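Local coordinates for leucine aminopeptidase (Legionella pneumophila, PDB 5GNE), which probably acts as a zinc-dependent aminopeptidase of the M28 family, releasing residues from the amino end of peptides, at residues A[42-45]-A[46-50]; A[57-61]-A[62-66]; A[107-111]-A[112-116]; A[313-316]-A[317-320]; A[353-356]-A[357-361]. All coordinates share one frame; numbering follows the deposited sequence.

Contact 1 of 5, residues A[42-45]-A[46-50]; sequences ENIT and NTLQK
Carbonyl O of N43 receives three donors from the next turn. The one bond that is not weak comes from T47 N at 3.2 Å; T47 OG1 (3.3 Å) and N46 N (3.1 Å) add weak ones. These are the opening turns of helix 42-55, and the regular i to i+4 ladder already runs here, with L48 N meeting I44 O at 2.9 Å and a nearly linear N-H (175°). T47 OG1 lies beside its own backbone N (chi1 -52°), which turns the hydroxyl back toward the preceding turn. T45 OG1 takes the same rotamer but bonds to the carbonyl of D41, just before the helix. I44 and L48 lie side by side; L48 packs on L16 and L20 of helix 14-20, I44 on K23. The side chain of Q49 comes within about 5 Å of those of H344 and E239, two ligands of the zinc site, so this helix borders the metal centre. Between the turns, I44 CG2 rests against L48 CD1 at 3.8 Å.

Contact 2 of 5, residues A[57-61]-A[62-66]; sequences NYLNA and EPYIQ
N60 OD1 accepts from E62 N at 2.8 Å, with the N-H in the plane of the amide; the bond has the i to i+2 pattern of an Asx turn and caps the single-turn helix 62-65 at this strand-to-helix corner. With CG anti to the N60 nitrogen (chi1 -169°), the amide lies alongside the start of E62. A61 O is gripped twice, by Y64 N at 2.7 Å and by I65 N at 3.3 Å, the two donors arriving from opposite faces of its plane. P63, which has no N-H to offer, brings its CD to 3.3 Å from N60 O, a close approach of carbon to carbonyl oxygen. Of the charged groups, E62 OE2 forms a salt bridge with K167.

The apolar contacts are looser. L59 CD2 reaches Y64 CE2 at 4.2 Å, the two side chains crossing at about a right angle, while I65 CD1 lies 4.1 Å from A61 CB.

Around the corner, backbone bonds tie L59 and A61 to I11 and R9 of strand 8-13. P63 packs on I243 and Q250 of helix 243-254. L59 touches N320 and N323 of helix 318-323, and Y64 OH hydrogen-bonds to N320 OD1 and N323 ND2 of the same helix.

Contact 3 of 5, residues A[107-111]-A[112-116]; sequences EQIDP and AKIWQ
D110 turns its CG away from its own nitrogen (chi1 -174°), which swings the carboxylate back to the first turn of helix 111-123, where K113 lays its CG against it. D110 is the N-cap: its OD1 accepts a weak, bent bond from A112 N at 3.2 Å. Its backbone oxygen does more, taking K113 N at 2.9 Å from well above the carbonyl plane and, weakly, I114 N. P111 follows as the first helical residue and passes its carbonyl to W115 N at 3.0 Å. I109 and I114, the residue before the cap and the fourth of the helix, stand where a hydrophobic staple would pair them, though CG2 and CD1 are only loosely together at 4.5 Å. The cap residue is itself held to helix 202-221, since D110 N donates to E214 OE2. K113 bends at chi2 (-96°), and its CG and CE pass beside D110 OD2; CE is 3.9 Å from D110 OD2, yet K113 NZ stays 5.3 Å from that oxygen.

Contact 4 of 5, residues A[313-316]-A[317-320]; sequences YACS and DHVN
S316 O accepts from V319 N at 3.0 Å, closing the tight turn that leads into helix 318-323 beside the two-zinc site. Around this bond the H318 imidazole folds back over the turn. Its CG is set between its own backbone nitrogen and carbonyl carbon (chi1 65°), which carries the ring toward the preceding residues, and S316 CB meets the ring edge in its plane, 3.5 Å from ND1. C315 CB also sits at the edge, 3.8 Å from CE1. V319 CG2 lies over the rim of one face of the same ring, 3.8 Å above its plane, and also approaches A314, whose CA is 4.1 Å away.

The next shell fixes these groups. C315 is tied to C311 by a disulfide, and the imidazole meets the ring of Y330 on strand 328-332. D317 OD1 bonds to S245 and OD2 to Q264, holding its carboxylate close to E238. S316, buried, uses its hydroxyl in the same way: OG bonds to Q264 and to D266, a zinc ligand, so it is a second-shell residue that probably helps orient that carboxylate. Its partner atom there is D266 OD2.

Contact 5 of 5, residues A[353-356]-A[357-361]; sequences LNLE and HMVNF
M358 reaches back along the first turn of helix 355-373 to L353, its chain extended beyond CG. CB lies 3.8 Å from L355 O, with L355 CD1 more distant; CG comes to 3.6 Å from N354 O. CE then ends the chain against the L353 side chain, crossing it at a slant and touching CB, CG and both methyls, CD2 at 3.3 Å. L353 precedes the cap residue and M358 is the fourth of the helix, the pairing of a hydrophobic staple. Neighbouring helices enclose it: M358 also touches S207 and S210 of helix 202-221, and L353 packs on W115 and N118 of helix 111-123.

Between the staple's two ends sits the N-cap, N354. Its CG is anti to its nitrogen (chi1 -172°), which carries OD1 to H357 N, 2.9 Å away and using a lone pair in the carbonyl plane. Its own carbonyl receives M358 N at 3.2 Å. The N354 amide and the H357 imidazole stand nearly perpendicular (86°), and one face of that imidazole is covered by F361 CE1. A polar cap and a hydrophobic staple thus share this helix start: an amide oxygen satisfies a first-turn N-H, while the M358 methyl meets L353 by apolar contact alone.

Contacts 2 and 4 are buried and adjoin: Y64 OH bonds to N320 OD1 and N57 ND2 to A314 O, so the corner at 57-66 leans on the turn at 313-320, which lies beside the zinc site. Contact 1, partly buried, precedes contact 2 in the chain, helix 42-55 leading to strand 59-60, and meets it through L48 and Y58. Contacts 3 and 5 lie across the molecule from contact 2, and their helix starts pack together, I114 on L355 and W115 on L353. Both are capped by a side chain, but surface contact 3 has a weak aspartate bond, whereas partly buried contact 5 has a firmer asparagine bond and a tighter staple. In contact 4, S316 and D317 direct their polar ends to residues at or beside the metal site.

Contact 1 of 5, residues A[42-45]-A[46-50]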
loop_
_atom_site.group_PDB
_atom_site.type_symbol
_atom_site.label_atom_id
_atom_site.label_comp_id
_atom_site.label_asym_id
_atom_site.label_seq_id
_atom_site.Cartn_x
_atom_site.Cartn_y
_atom_site.Cartn_z
ATOM N N GLU A 42 -5.612 8.848 21.881
ATOM C CA GLU A 42 -4.261 8.338 21.694
ATOM C C GLU A 42 -3.836 7.403 22.827
ATOM O O GLU A 42 -2.833 6.712 22.693
ATOM C CB GLU A 42 -3.240 9.447 21.403
ATOM C CG GLU A 42 -2.967 10.531 22.382
ATOM C CD GLU A 42 -1.532 11.033 22.214
ATOM O OE1 GLU A 42 -1.262 11.692 21.180
ATOM O OE2 GLU A 42 -0.681 10.771 23.094
ATOM N N ASN A 43 -4.562 7.377 23.935
ATOM C CA ASN A 43 -4.337 6.292 24.886
ATOM C C ASN A 43 -4.522 4.939 24.189
ATOM O O ASN A 43 -3.645 4.060 24.231
ATOM C CB ASN A 43 -5.286 6.392 26.075
ATOM C CG ASN A 43 -4.826 7.407 27.103
ATOM O OD1 ASN A 43 -3.680 7.365 27.566
ATOM N ND2 ASN A 43 -5.714 8.333 27.462
ATOM N N ILE A 44 -5.656 4.796 23.503
ATOM C CA ILE A 44 -5.983 3.541 22.827
ATOM C C ILE A 44 -5.053 3.335 21.634
ATOM O O ILE A 44 -4.634 2.214 21.369
ATOM C CB ILE A 44 -7.462 3.498 22.394
ATOM C CG1 ILE A 44 -8.330 3.035 23.564
ATOM C CG2 ILE A 44 -7.658 2.547 21.214
ATOM C CD1 ILE A 44 -9.534 3.908 23.804
ATOM N N THR A 45 -4.727 4.413 20.921
ATOM C CA THR A 45 -3.724 4.340 19.855
ATOM C C THR A 45 -2.439 3.694 20.368
ATOM O O THR A 45 -1.857 2.841 19.695
ATOM C CB THR A 45 -3.401 5.724 19.257
ATOM O OG1 THR A 45 -4.568 6.266 18.615
ATOM C CG2 THR A 45 -2.279 5.614 18.213
ATOM N N ASN A 46 -2.008 4.074 21.567
ATOM C CA ASN A 46 -0.759 3.549 22.113
ATOM C C ASN A 46 -0.850 2.069 22.419
ATOM O O ASN A 46 0.131 1.335 22.259
ATOM C CB ASN A 46 -0.342 4.319 23.364
ATOM C CG ASN A 46 0.238 5.688 23.035
ATOM O OD1 ASN A 46 -0.190 6.704 23.580
ATOM N ND2 ASN A 46 1.202 5.719 22.122
ATOM N N THR A 47 -2.016 1.637 22.893
ATOM C CA THR A 47 -2.230 0.223 23.166
ATOM C C THR A 47 -2.151 -0.555 21.864
ATOM O O THR A 47 -1.465 -1.570 21.754
ATOM C CB THR A 47 -3.589 -0.039 23.816
ATOM O OG1 THR A 47 -3.736 0.809 24.962
ATOM C CG2 THR A 47 -3.706 -1.509 24.236
ATOM N N LEU A 48 -2.865 -0.067 20.867
ATOM C CA LEU A 48 -2.836 -0.697 19.563
ATOM C C LEU A 48 -1.410 -0.845 19.074
ATOM O O LEU A 48 -1.007 -1.916 18.627
ATOM C CB LEU A 48 -3.659 0.106 18.561
ATOM C CG LEU A 48 -5.157 0.067 18.886
ATOM C CD1 LEU A 48 -5.931 1.114 18.086
ATOM C CD2 LEU A 48 -5.722 -1.333 18.663
ATOM N N GLN A 49 -0.607 0.197 19.244
ATOM C CA GLN A 49 0.733 0.169 18.678
ATOM C C GLN A 49 1.599 -0.793 19.449
ATOM O O GLN A 49 2.404 -1.519 18.890
ATOM C CB GLN A 49 1.360 1.571 18.701
ATOM C CG GLN A 49 0.886 2.500 17.601
ATOM C CD GLN A 49 0.677 1.801 16.270
ATOM O OE1 GLN A 49 1.582 1.163 15.734
ATOM N NE2 GLN A 49 -0.532 1.919 15.730
ATOM N N LYS A 50 1.426 -0.798 20.754
ATOM C CA LYS A 50 2.244 -1.624 21.619
ATOM C C LYS A 50 1.918 -3.120 21.487
ATOM O O LYS A 50 2.813 -3.960 21.600
ATOM C CB LYS A 50 2.052 -1.129 23.057
ATOM C CG LYS A 50 2.890 -1.768 24.141
ATOM C CD LYS A 50 2.548 -1.070 25.470
ATOM C CE LYS A 50 2.606 -2.011 26.671
ATOM N NZ LYS A 50 1.984 -1.403 27.885
#

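Contact 2 of 5, residues A[57-61]-A[62-66]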
loop_
_atom_site.group_PDB
_atom_site.type_symbol
_atom_site.label_atom_id
_atom_site.label_comp_id
_atom_site.label_asym_id
_atom_site.label_seq_id
_atom_site.Cartn_x
_atom_site.Cartn_y
_atom_site.Cartn_z
ATOM N N ASN A 57 -2.319 -6.014 13.549
ATOM C CA ASN A 57 -2.908 -4.723 13.282
ATOM C C ASN A 57 -4.426 -4.840 13.344
ATOM O O ASN A 57 -4.946 -5.923 13.506
ATOM C CB ASN A 57 -2.442 -4.212 11.919
ATOM C CG ASN A 57 -2.691 -2.744 11.745
ATOM O OD1 ASN A 57 -2.788 -2.009 12.723
ATOM N ND2 ASN A 57 -2.791 -2.303 10.500
ATOM N N TYR A 58 -5.129 -3.722 13.222
ATOM C CA TYR A 58 -6.583 -3.748 13.170
ATOM C C TYR A 58 -7.118 -3.206 11.851
ATOM O O TYR A 58 -6.425 -2.512 11.120
ATOM C CB TYR A 58 -7.169 -2.932 14.316
ATOM C CG TYR A 58 -6.932 -1.448 14.196
ATOM C CD1 TYR A 58 -5.701 -0.889 14.533
ATOM C CD2 TYR A 58 -7.950 -0.608 13.835
ATOM C CE1 TYR A 58 -5.493 0.458 14.458
ATOM C CE2 TYR A 58 -7.759 0.758 13.767
ATOM C CZ TYR A 58 -6.540 1.283 14.079
ATOM O OH TYR A 58 -6.363 2.644 13.999
ATOM N N LEU A 59 -8.360 -3.543 11.549
ATOM C CA LEU A 59 -8.985 -3.066 10.328
ATOM C C LEU A 59 -10.099 -2.096 10.690
ATOM O O LEU A 59 -10.976 -2.434 11.464
ATOM C CB LEU A 59 -9.542 -4.241 9.535
ATOM C CG LEU A 59 -10.236 -3.959 8.197
ATOM C CD1 LEU A 59 -9.246 -3.425 7.144
ATOM C CD2 LEU A 59 -10.945 -5.223 7.723
ATOM N N ASN A 60 -10.074 -0.884 10.168
ATOM C CA ASN A 60 -11.212 -0.022 10.395
ATOM C C ASN A 60 -12.330 -0.405 9.449
ATOM O O ASN A 60 -12.140 -0.419 8.251
ATOM C CB ASN A 60 -10.858 1.447 10.221
ATOM C CG ASN A 60 -11.965 2.361 10.726
ATOM O OD1 ASN A 60 -13.125 2.196 10.361
ATOM N ND2 ASN A 60 -11.621 3.300 11.586
ATOM N N ALA A 61 -13.506 -0.685 9.998
ATOM C CA ALA A 61 -14.614 -1.206 9.195
ATOM C C ALA A 61 -15.373 -0.128 8.450
ATOM O O ALA A 61 -16.117 -0.444 7.518
ATOM C CB ALA A 61 -15.570 -1.961 10.049
ATOM N N GLU A 62 -15.203 1.129 8.851
ATOM C CA GLU A 62 -16.004 2.203 8.267
ATOM C C GLU A 62 -16.113 2.203 6.736
ATOM O O GLU A 62 -17.187 2.441 6.213
ATOM C CB GLU A 62 -15.507 3.567 8.746
ATOM C CG GLU A 62 -16.507 4.662 8.432
ATOM C CD GLU A 62 -16.099 6.020 8.981
ATOM O OE1 GLU A 62 -15.529 6.847 8.232
ATOM O OE2 GLU A 62 -16.391 6.271 10.167
ATOM N N PRO A 63 -15.014 1.943 6.008
ATOM C CA PRO A 63 -15.234 1.966 4.558
ATOM C C PRO A 63 -16.187 0.872 4.087
ATOM O O PRO A 63 -16.741 1.016 3.022
ATOM C CB PRO A 63 -13.832 1.720 3.986
ATOM C CG PRO A 63 -12.908 2.209 5.056
ATOM C CD PRO A 63 -13.579 1.824 6.338
ATOM N N TYR A 64 -16.372 -0.196 4.852
ATOM C CA TYR A 64 -17.271 -1.259 4.421
ATOM C C TYR A 64 -18.736 -1.014 4.819
ATOM O O TYR A 64 -19.658 -1.503 4.154
ATOM C CB TYR A 64 -16.807 -2.625 4.974
ATOM C CG TYR A 64 -15.405 -3.045 4.534
ATOM C CD1 TYR A 64 -15.221 -3.812 3.398
ATOM C CD2 TYR A 64 -14.270 -2.648 5.245
ATOM C CE1 TYR A 64 -13.973 -4.200 3.005
ATOM C CE2 TYR A 64 -12.997 -3.034 4.854
ATOM C CZ TYR A 64 -12.859 -3.811 3.730
ATOM O OH TYR A 64 -11.602 -4.196 3.312
ATOM N N ILE A 65 -18.963 -0.249 5.880
ATOM C CA ILE A 65 -20.308 -0.107 6.425
ATOM C C ILE A 65 -20.795 1.340 6.557
ATOM O O ILE A 65 -21.986 1.570 6.803
ATOM C CB ILE A 65 -20.409 -0.787 7.796
ATOM C CG1 ILE A 65 -19.431 -0.175 8.797
ATOM C CG2 ILE A 65 -20.144 -2.253 7.666
ATOM C CD1 ILE A 65 -19.546 -0.826 10.154
ATOM N N GLN A 66 -19.884 2.297 6.384
ATOM C CA GLN A 66 -20.231 3.726 6.271
ATOM C C GLN A 66 -21.335 4.235 7.171
ATOM O O GLN A 66 -22.334 4.665 6.590
ATOM C CB GLN A 66 -20.726 4.097 4.855
ATOM C CG GLN A 66 -19.882 3.730 3.656
ATOM C CD GLN A 66 -20.356 2.440 2.983
ATOM O OE1 GLN A 66 -21.084 1.641 3.573
ATOM N NE2 GLN A 66 -19.924 2.231 1.745
#

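Contact 3 of 5, residues A[107-111]-A[112-116]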
loop_
_atom_site.group_PDB
_atom_site.type_symbol
_atom_site.label_atom_id
_atom_site.label_comp_id
_atom_site.label_asym_id
_atom_site.label_seq_id
_atom_site.Cartn_x
_atom_site.Cartn_y
_atom_site.Cartn_z
ATOM N N GLU A 107 16.676 0.723 -18.274
ATOM C CA GLU A 107 17.738 1.672 -18.624
ATOM C C GLU A 107 17.362 3.132 -18.364
ATOM O O GLU A 107 18.218 4.007 -18.381
ATOM C CB GLU A 107 18.140 1.496 -20.096
ATOM C CG GLU A 107 18.879 0.198 -20.373
ATOM C CD GLU A 107 19.032 -0.091 -21.862
ATOM O OE1 GLU A 107 19.654 0.730 -22.572
ATOM O OE2 GLU A 107 18.540 -1.151 -22.319
ATOM N N GLN A 108 16.084 3.394 -18.116
ATOM C CA GLN A 108 15.658 4.746 -17.798
ATOM C C GLN A 108 15.468 4.993 -16.308
ATOM O O GLN A 108 15.132 6.100 -15.903
ATOM C CB GLN A 108 14.374 5.067 -18.542
ATOM C CG GLN A 108 14.525 4.910 -20.025
ATOM C CD GLN A 108 13.661 5.884 -20.785
ATOM O OE1 GLN A 108 12.478 5.626 -21.025
ATOM N NE2 GLN A 108 14.237 7.033 -21.142
ATOM N N ILE A 109 15.693 3.982 -15.479
ATOM C CA ILE A 109 15.583 4.205 -14.048
ATOM C C ILE A 109 16.662 5.157 -13.592
ATOM O O ILE A 109 17.846 4.915 -13.831
ATOM C CB ILE A 109 15.715 2.928 -13.226
ATOM C CG1 ILE A 109 14.525 1.996 -13.492
ATOM C CG2 ILE A 109 15.818 3.273 -11.745
ATOM C CD1 ILE A 109 14.784 0.552 -13.023
ATOM N N ASP A 110 16.230 6.252 -12.975
ATOM C CA ASP A 110 17.120 7.265 -12.436
ATOM C C ASP A 110 17.165 7.195 -10.899
ATOM O O ASP A 110 16.348 7.816 -10.215
ATOM C CB ASP A 110 16.677 8.655 -12.916
ATOM C CG ASP A 110 17.653 9.761 -12.512
ATOM O OD1 ASP A 110 18.626 9.474 -11.782
ATOM O OD2 ASP A 110 17.460 10.921 -12.940
ATOM N N PRO A 111 18.119 6.432 -10.349
ATOM C CA PRO A 111 18.282 6.263 -8.899
ATOM C C PRO A 111 18.352 7.573 -8.094
ATOM O O PRO A 111 17.892 7.631 -6.949
ATOM C CB PRO A 111 19.601 5.497 -8.791
ATOM C CG PRO A 111 19.677 4.729 -10.040
ATOM C CD PRO A 111 19.091 5.626 -11.101
ATOM N N ALA A 112 18.927 8.613 -8.679
ATOM C CA ALA A 112 18.997 9.899 -7.994
ATOM C C ALA A 112 17.596 10.475 -7.768
ATOM O O ALA A 112 17.317 11.085 -6.731
ATOM C CB ALA A 112 19.853 10.877 -8.783
ATOM N N LYS A 113 16.710 10.257 -8.734
ATOM C CA LYS A 113 15.376 10.822 -8.655
ATOM C C LYS A 113 14.611 10.102 -7.541
ATOM O O LYS A 113 13.870 10.737 -6.772
ATOM C CB LYS A 113 14.664 10.658 -9.993
ATOM C CG LYS A 113 15.100 11.600 -11.121
ATOM C CD LYS A 113 14.248 12.835 -11.284
ATOM C CE LYS A 113 14.686 13.604 -12.526
ATOM N NZ LYS A 113 13.687 14.630 -12.920
ATOM N N ILE A 114 14.818 8.786 -7.443
ATOM C CA ILE A 114 14.311 8.001 -6.315
ATOM C C ILE A 114 14.752 8.589 -4.983
ATOM O O ILE A 114 13.926 8.889 -4.118
ATOM C CB ILE A 114 14.770 6.519 -6.354
ATOM C CG1 ILE A 114 14.239 5.784 -7.584
ATOM C CG2 ILE A 114 14.285 5.773 -5.131
ATOM C CD1 ILE A 114 14.596 4.298 -7.583
ATOM N N TRP A 115 16.064 8.748 -4.824
ATOM C CA TRP A 115 16.634 9.219 -3.570
ATOM C C TRP A 115 16.093 10.591 -3.208
ATOM O O TRP A 115 15.751 10.833 -2.047
ATOM C CB TRP A 115 18.167 9.230 -3.653
ATOM C CG TRP A 115 18.846 9.420 -2.329
ATOM C CD1 TRP A 115 19.423 10.569 -1.844
ATOM C CD2 TRP A 115 18.935 8.453 -1.277
ATOM N NE1 TRP A 115 19.915 10.347 -0.580
ATOM C CE2 TRP A 115 19.620 9.057 -0.203
ATOM C CE3 TRP A 115 18.518 7.119 -1.146
ATOM C CZ2 TRP A 115 19.899 8.380 0.982
ATOM C CZ3 TRP A 115 18.790 6.450 0.032
ATOM C CH2 TRP A 115 19.476 7.080 1.080
ATOM N N GLN A 116 15.959 11.465 -4.204
ATOM C CA GLN A 116 15.454 12.805 -3.949
ATOM C C GLN A 116 14.060 12.781 -3.307
ATOM O O GLN A 116 13.783 13.539 -2.365
ATOM C CB GLN A 116 15.420 13.619 -5.228
ATOM C CG GLN A 116 15.170 15.087 -4.938
ATOM C CD GLN A 116 15.390 15.962 -6.146
ATOM O OE1 GLN A 116 15.842 15.492 -7.194
ATOM N NE2 GLN A 116 15.108 17.253 -6.000
#

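Contact 4 of 5, residues A[313-316]-A[317-320]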
loop_
_atom_site.group_PDB
_atom_site.type_symbol
_atom_site.label_atom_id
_atom_site.label_comp_id
_atom_site.label_asym_id
_atom_site.label_seq_id
_atom_site.Cartn_x
_atom_site.Cartn_y
_atom_site.Cartn_z
ATOM N N TYR A 313 -2.590 -9.978 10.824
ATOM C CA TYR A 313 -3.887 -9.508 10.350
ATOM C C TYR A 313 -3.836 -8.041 9.924
ATOM O O TYR A 313 -3.153 -7.238 10.559
ATOM C CB TYR A 313 -4.947 -9.691 11.455
ATOM C CG TYR A 313 -6.315 -9.194 11.058
ATOM C CD1 TYR A 313 -6.972 -9.748 9.973
ATOM C CD2 TYR A 313 -6.925 -8.147 11.734
ATOM C CE1 TYR A 313 -8.197 -9.289 9.573
ATOM C CE2 TYR A 313 -8.157 -7.683 11.348
ATOM C CZ TYR A 313 -8.788 -8.260 10.262
ATOM O OH TYR A 313 -10.010 -7.824 9.852
ATOM N N ALA A 314 -4.571 -7.692 8.870
ATOM C CA ALA A 314 -4.704 -6.289 8.424
ATOM C C ALA A 314 -3.314 -5.687 8.263
ATOM O O ALA A 314 -3.008 -4.581 8.705
ATOM C CB ALA A 314 -5.535 -5.483 9.402
ATOM N N CYS A 315 -2.477 -6.485 7.640
ATOM C CA CYS A 315 -1.080 -6.205 7.457
ATOM C C CYS A 315 -0.813 -4.889 6.731
ATOM O O CYS A 315 -0.011 -4.053 7.185
ATOM C CB CYS A 315 -0.485 -7.364 6.687
ATOM S SG CYS A 315 1.322 -7.056 6.202
ATOM N N SER A 316 -1.493 -4.690 5.607
ATOM C CA SER A 316 -1.240 -3.500 4.824
ATOM C C SER A 316 -2.343 -3.318 3.802
ATOM O O SER A 316 -3.267 -4.136 3.743
ATOM C CB SER A 316 0.128 -3.597 4.145
ATOM O OG SER A 316 0.511 -2.340 3.621
ATOM N N ASP A 317 -2.237 -2.283 2.972
ATOM C CA ASP A 317 -3.382 -1.863 2.162
ATOM C C ASP A 317 -3.891 -2.933 1.197
ATOM O O ASP A 317 -5.063 -2.916 0.830
ATOM C CB ASP A 317 -3.035 -0.583 1.403
ATOM C CG ASP A 317 -2.687 0.555 2.352
ATOM O OD1 ASP A 317 -3.583 0.939 3.124
ATOM O OD2 ASP A 317 -1.528 1.061 2.334
ATOM N N HIS A 318 -3.011 -3.849 0.787
ATOM C CA HIS A 318 -3.398 -4.939 -0.098
ATOM C C HIS A 318 -4.622 -5.687 0.436
ATOM O O HIS A 318 -5.480 -6.109 -0.340
ATOM C CB HIS A 318 -2.226 -5.904 -0.317
ATOM C CG HIS A 318 -1.793 -6.624 0.916
ATOM N ND1 HIS A 318 -1.232 -5.975 1.997
ATOM C CD2 HIS A 318 -1.847 -7.935 1.249
ATOM C CE1 HIS A 318 -0.956 -6.855 2.945
ATOM N NE2 HIS A 318 -1.320 -8.051 2.515
ATOM N N VAL A 319 -4.719 -5.768 1.757
ATOM C CA VAL A 319 -5.835 -6.417 2.454
ATOM C C VAL A 319 -7.194 -5.858 2.040
ATOM O O VAL A 319 -8.152 -6.613 1.871
ATOM C CB VAL A 319 -5.629 -6.315 3.989
ATOM C CG1 VAL A 319 -6.901 -6.589 4.763
ATOM C CG2 VAL A 319 -4.528 -7.292 4.411
ATOM N N ASN A 320 -7.305 -4.549 1.892
ATOM C CA ASN A 320 -8.569 -3.980 1.429
ATOM C C ASN A 320 -8.927 -4.407 -0.003
ATOM O O ASN A 320 -10.098 -4.659 -0.323
ATOM C CB ASN A 320 -8.546 -2.476 1.571
ATOM C CG ASN A 320 -8.725 -2.039 3.016
ATOM O OD1 ASN A 320 -9.593 -2.552 3.718
ATOM N ND2 ASN A 320 -7.878 -1.121 3.483
#

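Contact 5 of 5, residues A[353-356]-A[357-361]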
loop_
_atom_site.group_PDB
_atom_site.type_symbol
_atom_site.label_atom_id
_atom_site.label_comp_id
_atom_site.label_asym_id
_atom_site.label_seq_id
_atom_site.Cartn_x
_atom_site.Cartn_y
_atom_site.Cartn_z
ATOM N N LEU A 353 17.830 3.627 4.557
ATOM C CA LEU A 353 17.440 3.169 3.215
ATOM C C LEU A 353 18.589 2.657 2.367
ATOM O O LEU A 353 19.647 3.269 2.323
ATOM C CB LEU A 353 16.733 4.292 2.451
ATOM C CG LEU A 353 15.464 4.743 3.178
ATOM C CD1 LEU A 353 14.750 5.889 2.483
ATOM C CD2 LEU A 353 14.556 3.565 3.445
ATOM N N ASN A 354 18.378 1.519 1.713
ATOM C CA ASN A 354 19.300 1.009 0.699
ATOM C C ASN A 354 18.812 1.350 -0.719
ATOM O O ASN A 354 17.796 0.807 -1.175
ATOM C CB ASN A 354 19.459 -0.507 0.855
ATOM C CG ASN A 354 20.548 -1.083 -0.044
ATOM O OD1 ASN A 354 20.379 -1.199 -1.256
ATOM N ND2 ASN A 354 21.680 -1.429 0.551
ATOM N N LEU A 355 19.548 2.203 -1.432
ATOM C CA LEU A 355 19.129 2.641 -2.765
ATOM C C LEU A 355 19.195 1.530 -3.797
ATOM O O LEU A 355 18.357 1.504 -4.699
ATOM C CB LEU A 355 19.932 3.840 -3.260
ATOM C CG LEU A 355 19.434 4.482 -4.571
ATOM C CD1 LEU A 355 17.958 4.834 -4.583
ATOM C CD2 LEU A 355 20.233 5.716 -4.908
ATOM N N GLU A 356 20.128 0.594 -3.668
ATOM C CA GLU A 356 20.150 -0.537 -4.601
ATOM C C GLU A 356 18.838 -1.341 -4.488
ATOM O O GLU A 356 18.245 -1.751 -5.499
ATOM C CB GLU A 356 21.339 -1.472 -4.315
ATOM C CG GLU A 356 21.546 -2.584 -5.353
ATOM C CD GLU A 356 22.886 -3.301 -5.224
ATOM O OE1 GLU A 356 23.613 -3.417 -6.232
ATOM O OE2 GLU A 356 23.210 -3.767 -4.113
ATOM N N HIS A 357 18.358 -1.479 -3.255
ATOM C CA HIS A 357 17.153 -2.241 -2.943
ATOM C C HIS A 357 15.875 -1.630 -3.543
ATOM O O HIS A 357 15.068 -2.318 -4.158
ATOM C CB HIS A 357 17.059 -2.344 -1.410
ATOM C CG HIS A 357 16.375 -3.574 -0.909
ATOM N ND1 HIS A 357 16.585 -4.824 -1.450
ATOM C CD2 HIS A 357 15.575 -3.772 0.170
ATOM C CE1 HIS A 357 15.886 -5.721 -0.782
ATOM N NE2 HIS A 357 15.276 -5.106 0.218
ATOM N N MET A 358 15.755 -0.319 -3.427
ATOM C CA MET A 358 14.678 0.429 -4.045
ATOM C C MET A 358 14.729 0.373 -5.556
ATOM O O MET A 358 13.690 0.169 -6.215
ATOM C CB MET A 358 14.742 1.861 -3.574
ATOM C CG MET A 358 14.526 1.964 -2.089
ATOM S SD MET A 358 14.342 3.657 -1.593
ATOM C CE MET A 358 14.237 3.440 0.127
ATOM N N VAL A 359 15.933 0.515 -6.109
ATOM C CA VAL A 359 16.087 0.389 -7.548
ATOM C C VAL A 359 15.547 -0.974 -7.987
ATOM O O VAL A 359 14.845 -1.063 -8.979
ATOM C CB VAL A 359 17.569 0.532 -8.011
ATOM C CG1 VAL A 359 17.728 0.014 -9.440
ATOM C CG2 VAL A 359 18.032 1.977 -7.927
ATOM N N ASN A 360 15.840 -2.035 -7.236
ATOM C CA ASN A 360 15.322 -3.358 -7.599
ATOM C C ASN A 360 13.783 -3.436 -7.528
ATOM O O ASN A 360 13.160 -4.014 -8.416
ATOM C CB ASN A 360 15.958 -4.453 -6.742
ATOM C CG ASN A 360 17.401 -4.801 -7.189
ATOM O OD1 ASN A 360 17.809 -4.520 -8.331
ATOM N ND2 ASN A 360 18.161 -5.431 -6.291
ATOM N N PHE A 361 13.167 -2.857 -6.493
ATOM C CA PHE A 361 11.698 -2.756 -6.451
ATOM C C PHE A 361 11.145 -1.933 -7.619
ATOM O O PHE A 361 10.103 -2.273 -8.185
ATOM C CB PHE A 361 11.221 -2.143 -5.139
ATOM C CG PHE A 361 11.218 -3.097 -3.984
ATOM C CD1 PHE A 361 12.338 -3.229 -3.178
ATOM C CD2 PHE A 361 10.104 -3.873 -3.713
ATOM C CE1 PHE A 361 12.357 -4.123 -2.107
ATOM C CE2 PHE A 361 10.110 -4.760 -2.635
ATOM C CZ PHE A 361 11.240 -4.885 -1.832
#